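Local coordinates for cucumber stellacyanin (Cucumis sativus, PDB 1JER), which binds copper in a type 1 blue copper site and probably serves in electron transfer as a plant cupredoxin of the phytocyanin family, at the interface of chains A and B. Residues are numbered along the deposited sequence; one frame, centred on the assembly and turned at random. Chains: chain A/B, Cucumber stellacyanin.

The interface of chains A and B. Residues chain A 71, 73-76; chain B 3, 35, 79.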
loop_
_atom_site.group_PDB
_atom_site.type_symbol
_atom_site.label_atom_id
_atom_site.label_comp_id
_atom_site.label_asym_id
_atom_site.label_seq_id
_atom_site.Cartn_x
_atom_site.Cartn_y
_atom_site.Cartn_z
ATOM N N GLU A 71 5.738 11.980 -6.794
ATOM C CA GLU A 71 6.413 10.732 -6.326
ATOM C C GLU A 71 6.555 9.699 -7.454
ATOM O O GLU A 71 5.559 9.249 -8.039
ATOM C CB GLU A 71 5.634 10.100 -5.171
ATOM C CG GLU A 71 4.120 10.200 -5.331
ATOM C CD GLU A 71 3.361 9.424 -4.253
ATOM O OE1 GLU A 71 3.652 8.187 -4.023
ATOM O OE2 GLU A 71 2.433 10.004 -3.572
ATOM N N THR A 73 8.767 6.995 -6.788
ATOM C CA THR A 73 9.533 5.917 -6.152
ATOM C C THR A 73 8.760 4.592 -6.387
ATOM O O THR A 73 7.553 4.600 -6.532
ATOM C CB THR A 73 9.595 6.130 -4.622
ATOM O OG1 THR A 73 8.256 6.376 -4.155
ATOM C CG2 THR A 73 10.396 7.410 -4.354
ATOM N N SER A 74 9.506 3.533 -6.438
ATOM C CA SER A 74 8.961 2.188 -6.698
ATOM C C SER A 74 9.499 1.299 -5.573
ATOM O O SER A 74 10.623 1.586 -5.121
ATOM C CB SER A 74 9.463 1.712 -8.059
ATOM O OG SER A 74 9.229 0.292 -8.263
ATOM N N PRO A 75 8.779 0.304 -5.163
ATOM C CA PRO A 75 7.482 -0.074 -5.707
ATOM C C PRO A 75 6.342 0.753 -5.115
ATOM O O PRO A 75 6.475 1.261 -3.989
ATOM C CB PRO A 75 7.301 -1.525 -5.125
ATOM C CG PRO A 75 8.011 -1.431 -3.813
ATOM C CD PRO A 75 9.262 -0.608 -4.100
ATOM N N VAL A 76 5.282 0.866 -5.897
ATOM C CA VAL A 76 4.049 1.542 -5.440
ATOM C C VAL A 76 3.030 0.410 -5.199
ATOM O O VAL A 76 2.901 -0.444 -6.094
ATOM C CB VAL A 76 3.477 2.438 -6.532
ATOM C CG1 VAL A 76 2.032 2.848 -6.149
ATOM C CG2 VAL A 76 4.355 3.703 -6.633
ATOM N N SER B 3 12.757 1.404 -3.480
ATOM C CA SER B 3 12.412 1.655 -2.109
ATOM C C SER B 3 12.267 0.314 -1.405
ATOM O O SER B 3 12.216 -0.704 -2.097
ATOM C CB SER B 3 11.161 2.497 -1.939
ATOM O OG SER B 3 11.411 3.849 -2.393
ATOM N N GLY B 35 8.815 6.893 0.699
ATOM C CA GLY B 35 8.820 5.985 -0.467
ATOM C C GLY B 35 8.803 4.534 -0.043
ATOM O O GLY B 35 8.361 3.640 -0.763
ATOM N N ARG B 79 2.108 2.951 2.797
ATOM C CA ARG B 79 3.200 3.701 2.182
ATOM C C ARG B 79 3.664 4.798 3.135
ATOM O O ARG B 79 2.860 5.461 3.771
ATOM C CB ARG B 79 2.787 4.360 0.840
ATOM C CG ARG B 79 4.054 4.623 -0.018
ATOM C CD ARG B 79 3.727 5.027 -1.450
ATOM N NE ARG B 79 4.624 4.328 -2.414
ATOM C CZ ARG B 79 5.739 4.855 -2.887
ATOM N NH1 ARG B 79 5.853 6.181 -2.976
ATOM N NH2 ARG B 79 6.763 4.089 -3.303
HETATM O O HOH W 1 7.309 1.121 -1.170
HETATM O O HOH W 2 12.355 4.257 -5.165
#
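The guanidinium group of B:Arg79 lies between A:Val76 on one face and B:Gly35 on the other: CG2 of A:Val76 sits 4.0 Å above the plane toward the rim, and the backbone carbon of B:Gly35 covers the opposite side, also off centre. CB of A:Thr73 lies level with the guanidinium, at its rim. Two copies of this phytocyanin, a blue copper protein, meet here across a two-fold axis, so the patch recurs with the chains exchanged; the pairing may be a feature of the crystal. B:Arg79 leaves strand 76-79 with CG anti to the backbone N (chi1 -157°), and a bend at chi3 turns its head toward the stretch leading into the matching strand of chain A. There NH1 and NH2 both donate to the A:Thr73 hydroxyl OG1, at 2.7 Å from NH1 and almost in the guanidinium plane, which should limit rotation of the group. NH2 also donates to the backbone O of A:Pro75 at 2.9 Å, well above that carbonyl's plane. The side chain of A:Glu71 slides past that of B:Arg79 in the opposite direction, its carboxylate plane 27° from the guanidinium; OE1 forms a salt bridge to NH1 of B:Arg79 at 3.2 Å, but as a hydrogen bond it is weak and A:Glu71 is poorly ordered. A leucine in place of B:Arg79 would probably leave the A:Thr73 hydroxyl and the A:Pro75 carbonyl without these donors and take this positive charge away from A:Glu71. Alongside, the backbone N of B:Ser3 gives a straight bond, 2.7 Å long, to O of A:Ser74 in its carbonyl plane. A:Pro75 follows a cis peptide bond, and its ring carbon CD packs 3.6 Å from O of B:Ser3. Two waters bridge the chains here: one joins O of A:Pro75 to O of B:Gly35, while another links the B:Ser3 hydroxyl OG, 3.0 Å from the water oxygen, to the backbone N and O of A:Ser74.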